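Local coordinates for possible substrate binding protein of ABC transporter system (PDB 3N0X) that probably binds a branched-chain amino acid or a similar small solute and hands it to an ABC transporter for uptake, at residues Ala68-Gly73 with Glu94-Ile99; Asn116-Arg121 with Asp306-Ile311. One frame throughout, in Å; residues are numbered along the deposited sequence. Where two conformers were deposited one is given.

Contact 1: Ala68-Gly73 with Glu94-Ile99; sequences AYQDDG and EENKKI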
ATOM      1  N   ALA A  68       8.245 -23.874  -1.291  1.00 19.25           N
ATOM      2  CA  ALA A  68       9.246 -23.075  -0.598  1.00 18.42           C
ATOM      3  C   ALA A  68       9.486 -23.556   0.810  1.00 18.99           C
ATOM      4  O   ALA A  68      10.626 -23.671   1.237  1.00 20.99           O
ATOM      5  CB  ALA A  68       8.851 -21.594  -0.601  1.00 18.14           C
ATOM      6  N   TYR A  69       8.413 -23.787   1.547  1.00 18.50           N
ATOM      7  CA  TYR A  69       8.520 -24.250   2.909  1.00 18.79           C
ATOM      8  C   TYR A  69       9.006 -25.688   3.039  1.00 21.29           C
ATOM      9  O   TYR A  69       9.749 -26.017   3.963  1.00 25.11           O
ATOM     10  CB  TYR A  69       7.168 -24.135   3.586  1.00 19.82           C
ATOM     11  CG  TYR A  69       6.670 -22.720   3.861  1.00 16.37           C
ATOM     12  CD1 TYR A  69       7.534 -21.694   4.309  1.00 17.19           C
ATOM     13  CD2 TYR A  69       5.312 -22.424   3.751  1.00 17.52           C
ATOM     14  CE1 TYR A  69       7.024 -20.427   4.592  1.00 17.18           C
ATOM     15  CE2 TYR A  69       4.809 -21.196   4.027  1.00 17.09           C
ATOM     16  CZ  TYR A  69       5.650 -20.187   4.448  1.00 16.56           C
ATOM     17  OH  TYR A  69       5.115 -18.954   4.720  1.00 18.62           O
ATOM     18  N   GLN A  70       8.543 -26.543   2.141  1.00 21.29           N
ATOM     19  CA  GLN A  70       8.776 -27.988   2.272  1.00 23.94           C
ATOM     20  C   GLN A  70       9.965 -28.599   1.531  0.50 25.74           C
ATOM     21  O   GLN A  70      10.506 -29.605   1.983  0.50 27.81           O
ATOM     22  CB  GLN A  70       7.580 -28.751   1.717  1.00 24.06           C
ATOM     23  CG  GLN A  70       6.333 -28.563   2.590  1.00 27.10           C
ATOM     24  CD  GLN A  70       5.048 -28.988   1.916  1.00 32.27           C
ATOM     25  OE1 GLN A  70       5.068 -29.641   0.878  1.00 35.46           O
ATOM     26  NE2 GLN A  70       3.919 -28.613   2.506  1.00 33.00           N
ATOM     27  N   ASP A  71      10.273 -28.092   0.343  0.50 26.13           N
ATOM     28  CA  ASP A  71      11.390 -28.591  -0.458  1.00 27.40           C
ATOM     29  C   ASP A  71      12.609 -27.684  -0.280  1.00 29.86           C
ATOM     30  O   ASP A  71      13.736 -28.161  -0.086  1.00 30.17           O
ATOM     31  CB  ASP A  71      11.045 -28.635  -1.947  1.00 28.02           C
ATOM     32  CG  ASP A  71      10.024 -29.700  -2.277  1.00 35.08           C
ATOM     33  OD1 ASP A  71       9.057 -29.867  -1.494  1.00 43.00           O
ATOM     34  OD2 ASP A  71      10.194 -30.387  -3.308  1.00 42.95           O
ATOM     35  N   ASP A  72      12.385 -26.373  -0.345  1.00 28.45           N
ATOM     36  CA  ASP A  72      13.490 -25.418  -0.225  1.00 28.80           C
ATOM     37  C   ASP A  72      13.872 -25.175   1.216  1.00 27.79           C
ATOM     38  O   ASP A  72      14.904 -24.574   1.479  1.00 32.74           O
ATOM     39  CB  ASP A  72      13.122 -24.097  -0.910  1.00 28.45           C
ATOM     40  CG  ASP A  72      12.828 -24.262  -2.387  1.00 30.19           C
ATOM     41  OD1 ASP A  72      13.640 -24.910  -3.058  1.00 44.17           O
ATOM     42  OD2 ASP A  72      11.797 -23.779  -2.896  1.00 30.53           O
ATOM     43  N   GLY A  73      13.037 -25.581   2.162  1.00 25.47           N
ATOM     44  CA  GLY A  73      13.334 -25.369   3.574  1.00 24.84           C
ATOM     45  C   GLY A  73      13.359 -23.890   3.970  1.00 26.71           C
ATOM     46  O   GLY A  73      14.049 -23.508   4.935  1.00 26.78           O
ATOM     47  N   GLU A  94      -0.294 -21.589   7.552  1.00 17.65           N
ATOM     48  CA  GLU A  94      -0.786 -22.286   8.725  1.00 18.73           C
ATOM     49  C   GLU A  94      -0.485 -23.783   8.634  1.00 17.76           C
ATOM     50  O   GLU A  94      -0.066 -24.385   9.627  1.00 18.31           O
ATOM     51  CB  GLU A  94      -2.295 -22.047   8.935  1.00 20.54           C
ATOM     52  CG  GLU A  94      -2.863 -22.791  10.143  1.00 21.65           C
ATOM     53  CD  GLU A  94      -4.349 -22.496  10.405  1.00 29.35           C
ATOM     54  OE1 GLU A  94      -4.736 -21.322  10.435  1.00 24.93           O
ATOM     55  OE2 GLU A  94      -5.117 -23.446  10.639  1.00 36.18           O
ATOM     56  N   GLU A  95      -0.706 -24.395   7.467  1.00 17.96           N
ATOM     57  CA  GLU A  95      -0.469 -25.844   7.304  1.00 19.43           C
ATOM     58  C   GLU A  95       0.979 -26.235   7.599  1.00 18.05           C
ATOM     59  O   GLU A  95       1.239 -27.253   8.212  1.00 19.05           O
ATOM     60  CB  GLU A  95      -0.885 -26.307   5.896  1.00 19.47           C
ATOM     61  CG  GLU A  95      -0.594 -27.789   5.580  1.00 28.72           C
ATOM     62  N   ASN A  96       1.913 -25.399   7.135  1.00 17.29           N
ATOM     63  CA  ASN A  96       3.337 -25.630   7.322  1.00 17.91           C
ATOM     64  C   ASN A  96       3.944 -25.043   8.592  1.00 18.29           C
ATOM     65  O   ASN A  96       5.117 -25.262   8.853  1.00 18.97           O
ATOM     66  CB  ASN A  96       4.060 -25.094   6.099  1.00 17.21           C
ATOM     67  CG  ASN A  96       3.783 -25.946   4.891  1.00 20.65           C
ATOM     68  OD1 ASN A  96       4.374 -27.021   4.755  1.00 26.08           O
ATOM     69  ND2 ASN A  96       2.824 -25.531   4.055  1.00 21.76           N
ATOM     70  N   LYS A  97       3.126 -24.313   9.364  1.00 18.51           N
ATOM     71  CA  LYS A  97       3.560 -23.646  10.597  0.60 17.42           C
ATOM     72  C   LYS A  97       4.793 -22.781  10.346  1.00 17.49           C
ATOM     73  O   LYS A  97       5.775 -22.846  11.058  1.00 17.48           O
ATOM     74  CB  LYS A  97       3.782 -24.632  11.745  0.60 19.34           C
ATOM     75  CG  LYS A  97       2.518 -25.351  12.188  0.60 18.85           C
ATOM     76  CD  LYS A  97       2.771 -26.248  13.381  0.60 19.08           C
ATOM     77  CE  LYS A  97       1.493 -26.960  13.843  0.60 19.68           C
ATOM     78  NZ  LYS A  97       1.796 -27.779  15.057  0.60 20.55           N
ATOM     79  N   LYS A  98       4.683 -21.954   9.306  1.00 16.75           N
ATOM     80  CA  LYS A  98       5.726 -21.013   8.932  0.60 16.47           C
ATOM     81  C   LYS A  98       5.084 -19.650   8.630  1.00 16.09           C
ATOM     82  O   LYS A  98       3.937 -19.564   8.202  1.00 15.31           O
ATOM     83  CB  LYS A  98       6.567 -21.563   7.765  0.60 16.76           C
ATOM     84  CG  LYS A  98       7.543 -22.685   8.180  0.60 21.63           C
ATOM     85  CD  LYS A  98       8.541 -23.023   7.079  0.60 25.24           C
ATOM     86  CE  LYS A  98       9.597 -24.063   7.499  0.60 25.97           C
ATOM     87  NZ  LYS A  98      10.387 -24.634   6.365  0.60 16.72           N
ATOM     88  N   ILE A  99       5.832 -18.588   8.882  1.00 16.53           N
ATOM     89  CA  ILE A  99       5.329 -17.243   8.689  1.00 14.94           C
ATOM     90  C   ILE A  99       5.309 -16.861   7.209  1.00 14.58           C
ATOM     91  O   ILE A  99       6.230 -17.184   6.450  1.00 15.31           O
ATOM     92  CB  ILE A  99       6.163 -16.252   9.511  1.00 15.71           C
ATOM     93  CG1 ILE A  99       5.831 -16.441  11.013  1.00 18.86           C
ATOM     94  CG2 ILE A  99       5.894 -14.801   9.068  1.00 16.58           C
ATOM     95  CD1 ILE A  99       6.864 -15.823  11.887  1.00 21.59           C
TER

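Contact 2: Asn116-Arg121 with Asp306-Ile311; sequences NRYIFR and DTEKLI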
ATOM      1  N   ASN A 116      -4.758 -15.572   9.690  1.00 16.53           N
ATOM      2  CA  ASN A 116      -4.347 -16.530  10.719  1.00 15.24           C
ATOM      3  C   ASN A 116      -3.035 -16.073  11.370  1.00 15.77           C
ATOM      4  O   ASN A 116      -2.371 -15.154  10.864  1.00 16.50           O
ATOM      5  CB  ASN A 116      -4.278 -17.952  10.171  1.00 14.93           C
ATOM      6  CG  ASN A 116      -3.120 -18.178   9.256  1.00 16.72           C
ATOM      7  OD1 ASN A 116      -1.958 -18.092   9.676  1.00 16.49           O
ATOM      8  ND2 ASN A 116      -3.411 -18.495   7.986  1.00 16.98           N
ATOM      9  N   ARG A 117      -2.713 -16.700  12.495  1.00 17.13           N
ATOM     10  CA  ARG A 117      -1.599 -16.281  13.342  1.00 16.04           C
ATOM     11  C   ARG A 117      -0.216 -16.278  12.681  1.00 16.00           C
ATOM     12  O   ARG A 117       0.703 -15.659  13.192  1.00 17.87           O
ATOM     13  CB  ARG A 117      -1.552 -17.128  14.626  1.00 17.27           C
ATOM     14  CG  ARG A 117      -1.201 -18.578  14.380  1.00 18.15           C
ATOM     15  CD  ARG A 117      -1.539 -19.454  15.547  1.00 19.36           C
ATOM     16  NE  ARG A 117      -0.742 -19.090  16.718  1.00 19.16           N
ATOM     17  CZ  ARG A 117       0.478 -19.542  16.969  1.00 19.72           C
ATOM     18  NH1 ARG A 117       1.063 -20.422  16.163  1.00 19.83           N
ATOM     19  NH2 ARG A 117       1.133 -19.118  18.047  1.00 21.25           N
ATOM     20  N   TYR A 118      -0.062 -16.996  11.578  1.00 15.62           N
ATOM     21  CA  TYR A 118       1.215 -17.070  10.853  1.00 14.96           C
ATOM     22  C   TYR A 118       1.391 -15.935   9.833  1.00 15.01           C
ATOM     23  O   TYR A 118       2.440 -15.825   9.200  1.00 15.61           O
ATOM     24  CB  TYR A 118       1.310 -18.429  10.127  1.00 15.13           C
ATOM     25  CG  TYR A 118       1.336 -19.582  11.135  1.00 14.29           C
ATOM     26  CD1 TYR A 118       2.512 -19.968  11.734  1.00 15.52           C
ATOM     27  CD2 TYR A 118       0.180 -20.260  11.477  1.00 15.63           C
ATOM     28  CE1 TYR A 118       2.558 -20.975  12.674  1.00 19.00           C
ATOM     29  CE2 TYR A 118       0.211 -21.263  12.425  1.00 17.94           C
ATOM     30  CZ  TYR A 118       1.405 -21.631  13.028  1.00 16.31           C
ATOM     31  OH  TYR A 118       1.499 -22.641  13.981  1.00 18.51           O
ATOM     32  N   ILE A 119       0.363 -15.120   9.688  1.00 13.46           N
ATOM     33  CA  ILE A 119       0.325 -14.029   8.712  1.00 13.71           C
ATOM     34  C   ILE A 119       0.686 -12.688   9.362  1.00 14.47           C
ATOM     35  O   ILE A 119       0.073 -12.267  10.349  1.00 15.73           O
ATOM     36  CB  ILE A 119      -1.085 -13.921   8.044  1.00 14.15           C
ATOM     37  CG1 ILE A 119      -1.562 -15.260   7.494  1.00 15.91           C
ATOM     38  CG2 ILE A 119      -1.098 -12.803   6.943  1.00 14.91           C
ATOM     39  CD1 ILE A 119      -0.580 -15.983   6.604  1.00 16.38           C
ATOM     40  N   PHE A 120       1.709 -12.039   8.793  1.00 13.45           N
ATOM     41  CA  PHE A 120       2.047 -10.662   9.097  1.00 13.06           C
ATOM     42  C   PHE A 120       1.969  -9.894   7.774  1.00 14.53           C
ATOM     43  O   PHE A 120       1.946 -10.470   6.694  1.00 15.12           O
ATOM     44  CB  PHE A 120       3.428 -10.523   9.719  1.00 12.99           C
ATOM     45  CG  PHE A 120       3.536 -11.061  11.128  1.00 13.88           C
ATOM     46  CD1 PHE A 120       3.598 -12.449  11.366  1.00 17.01           C
ATOM     47  CD2 PHE A 120       3.497 -10.215  12.207  1.00 14.40           C
ATOM     48  CE1 PHE A 120       3.687 -12.924  12.663  1.00 16.05           C
ATOM     49  CE2 PHE A 120       3.600 -10.694  13.490  1.00 15.06           C
ATOM     50  CZ  PHE A 120       3.683 -12.039  13.723  1.00 16.12           C
ATOM     51  N   ARG A 121       1.883  -8.577   7.853  1.00 13.24           N
ATOM     52  CA  ARG A 121       1.813  -7.777   6.625  1.00 13.42           C
ATOM     53  C   ARG A 121       2.584  -6.490   6.770  1.00 12.98           C
ATOM     54  O   ARG A 121       2.256  -5.673   7.620  1.00 13.08           O
ATOM     55  CB  ARG A 121       0.370  -7.459   6.229  1.00 13.82           C
ATOM     56  CG  ARG A 121       0.339  -6.519   5.007  1.00 15.24           C
ATOM     57  CD  ARG A 121      -0.842  -6.626   4.146  1.00 14.03           C
ATOM     58  NE  ARG A 121      -2.116  -6.482   4.850  1.00 13.52           N
ATOM     59  CZ  ARG A 121      -3.290  -6.691   4.238  1.00 14.61           C
ATOM     60  NH1 ARG A 121      -3.309  -6.989   2.976  1.00 13.50           N
ATOM     61  NH2 ARG A 121      -4.438  -6.630   4.910  1.00 13.81           N
ATOM     62  N   ASP A 306      12.979 -20.296  14.611  1.00 20.22           N
ATOM     63  CA  ASP A 306      11.830 -21.066  15.111  1.00 20.49           C
ATOM     64  C   ASP A 306      10.562 -20.203  14.951  1.00 19.83           C
ATOM     65  O   ASP A 306      10.551 -19.046  15.364  1.00 19.42           O
ATOM     66  CB  ASP A 306      12.021 -21.397  16.588  1.00 21.00           C
ATOM     67  CG  ASP A 306      10.811 -22.037  17.199  1.00 25.02           C
ATOM     68  OD1 ASP A 306      10.572 -23.231  16.934  1.00 26.97           O
ATOM     69  OD2 ASP A 306      10.077 -21.366  17.968  1.00 25.27           O
ATOM     70  N   THR A 307       9.519 -20.773  14.355  1.00 20.32           N
ATOM     71  CA  THR A 307       8.319 -19.995  14.079  1.00 18.92           C
ATOM     72  C   THR A 307       7.684 -19.409  15.342  1.00 19.35           C
ATOM     73  O   THR A 307       7.329 -18.253  15.356  1.00 18.06           O
ATOM     74  CB  THR A 307       7.311 -20.804  13.288  1.00 19.88           C
ATOM     75  OG1 THR A 307       7.899 -21.157  12.025  1.00 20.87           O
ATOM     76  CG2 THR A 307       6.023 -20.010  13.053  1.00 20.33           C
ATOM     77  N   GLU A 308       7.531 -20.187  16.414  1.00 19.40           N
ATOM     78  CA  GLU A 308       6.895 -19.610  17.603  1.00 18.83           C
ATOM     79  C   GLU A 308       7.720 -18.453  18.177  1.00 17.71           C
ATOM     80  O   GLU A 308       7.160 -17.451  18.596  1.00 19.42           O
ATOM     81  CB  GLU A 308       6.614 -20.674  18.690  1.00 19.88           C
ATOM     82  CG  GLU A 308       5.501 -21.662  18.340  1.00 21.34           C
ATOM     83  CD  GLU A 308       4.191 -20.970  18.056  1.00 24.86           C
ATOM     84  OE1 GLU A 308       3.711 -20.189  18.928  1.00 23.14           O
ATOM     85  OE2 GLU A 308       3.642 -21.209  16.966  1.00 23.24           O
ATOM     86  N   LYS A 309       9.050 -18.551  18.118  1.00 18.45           N
ATOM     87  CA  LYS A 309       9.907 -17.459  18.600  1.00 19.25           C
ATOM     88  C   LYS A 309       9.777 -16.214  17.718  1.00 17.77           C
ATOM     89  O   LYS A 309       9.779 -15.071  18.231  1.00 17.95           O
ATOM     90  CB  LYS A 309      11.375 -17.910  18.722  1.00 18.72           C
ATOM     91  CG  LYS A 309      11.624 -18.903  19.869  1.00 20.49           C
ATOM     92  CD  LYS A 309      13.099 -19.322  19.906  1.00 20.01           C
ATOM     93  CE  LYS A 309      13.400 -20.206  21.117  1.00 27.19           C
ATOM     94  NZ  LYS A 309      14.744 -20.782  21.058  1.00 28.45           N
ATOM     95  N   LEU A 310       9.626 -16.436  16.416  1.00 18.02           N
ATOM     96  CA  LEU A 310       9.452 -15.333  15.468  1.00 17.55           C
ATOM     97  C   LEU A 310       8.110 -14.629  15.684  1.00 18.90           C
ATOM     98  O   LEU A 310       8.065 -13.393  15.709  1.00 17.62           O
ATOM     99  CB  LEU A 310       9.586 -15.805  14.022  1.00 16.90           C
ATOM    100  CG  LEU A 310      11.028 -16.125  13.594  1.00 17.87           C
ATOM    101  CD1 LEU A 310      11.026 -16.769  12.185  1.00 21.45           C
ATOM    102  CD2 LEU A 310      11.891 -14.875  13.689  1.00 18.66           C
ATOM    103  N   ILE A 311       7.021 -15.385  15.862  1.00 17.67           N
ATOM    104  CA  ILE A 311       5.710 -14.772  16.121  1.00 17.70           C
ATOM    105  C   ILE A 311       5.780 -13.900  17.376  1.00 17.95           C
ATOM    106  O   ILE A 311       5.280 -12.780  17.380  1.00 18.26           O
ATOM    107  CB  ILE A 311       4.566 -15.841  16.253  1.00 18.36           C
ATOM    108  CG1 ILE A 311       4.367 -16.559  14.919  1.00 20.53           C
ATOM    109  CG2 ILE A 311       3.235 -15.189  16.726  1.00 17.98           C
ATOM    110  CD1 ILE A 311       3.344 -17.733  14.972  1.00 19.74           C
TER
HETATM  111  O   HOH W   1       3.860 -23.308  15.293  1.00 20.82           O

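Contact 1: Ala68-Gly73 with Glu94-Ile99
Tyr69 and Lys98 lie against each other, their side chains running past one another in opposite directions. Lys98 CB sits over one face of the tyrosine ring, offset toward the rim and 3.6 Å from the ring centroid, a CH-pi contact. From there the lysine chain stays extended beyond CG, passing on the CD1 side of the ring, and carries NZ back to the tyrosine's own backbone, where NZ donates in the carbonyl plane to a lone pair of Tyr69 O at 2.8 Å. A second bond from NZ, to Ala74 O, ties the ammonium to the turn beyond the helix. The phenol meanwhile donates from OH to Ile99 O at 2.7 Å, approaching from above the carbonyl plane. An alanine in place of Tyr69 would probably leave Ile99 O without this donor and open a gap beneath Lys98 CB. Asn96 approaches the ring obliquely, its CB 3.8 Å from Tyr69 CD2, while its OD1 accepts a nearly straight bond from Gln70 NE2 (2.8 Å, 167°) at the more exposed side. Asn96 ND2 turns back to Val92 O within its own helix, which closes in a Schellman motif at Lys97. The contact thus joins the C-terminal ends of helices 58-70 and 83-96, beside strand 76-79, with the chain leaving Ile99 directly for strand 100-102.

Contact 2: Asn116-Arg121 with Asp306-Ile311
Glu308 OE2 accepts from two donors, Arg117 NH1 at 2.8 Å and a water that also bonds to Tyr118 OH. The other carboxylate oxygen, Glu308 OE1, takes a bond from Arg117 NH2 at 2.9 Å, so the guanidinium meets the acid end-on in a bidentate salt bridge. Both bonds are nearly straight (171° and 170°) and use the syn lone pairs; the two planes lie only 9° apart. This double grip fixes how the flat groups are turned. Ile311 CD1 lies over one face of the guanidinium, toward its rim and 3.7 Å from Arg117 NH1, an apolar neighbour to this exposed ion pair.

Arg117 and Tyr118 occupy the middle of a type I beta turn from Asn116 to Ile119, reinforced by an Asx turn in which Asn116 OD1 accepts from Tyr118 N. The turn leads into strand 119-121, an outermost strand of a mixed sheet in this periplasmic-binding-protein fold, and helix 307-314 packs against it from much later in the chain. Asp306 is the N-cap of that helix, its OD2 accepting from Lys309 N.

Deeper in, Thr307 CG2 comes to the edge of the Tyr118 ring, 3.6 Å from CE1. The methyl lies anti to the backbone N, whereas Thr307 OG1 is turned to Lys97 O. The Ile311 and Tyr118 side chains cross obliquely, with Ile311 CD1 4.0 Å from Tyr118 CD1. Phe120 packs more loosely, with CE1 4.3 Å from Ile311 CG1; its ring also stacks with His333 and meets Phe328 edge-to-face.

Overall arrangement
Both contacts are partly buried and lie on the same side of the chain's centre, about 12 Å apart between centres. Contact 1 joins two helix ends close in sequence, whereas contact 2 brings a turn and the strand it leads into against a helix, the two segments having 184 residues between them. In the first, a buried tyrosine, an amide pair and a lysine bonded to backbone carbonyls make the polar links, with no ion pair across the two segments; in the second, a charged pair lies at the exposed side and apolar side chains lie inward. The probable Lys97-Thr307 bond and the packing of Tyr118 on Lys97 tie the two together. Ile99 extends the junction, its side chain touching Leu310 and Ile311 of helix 307-314.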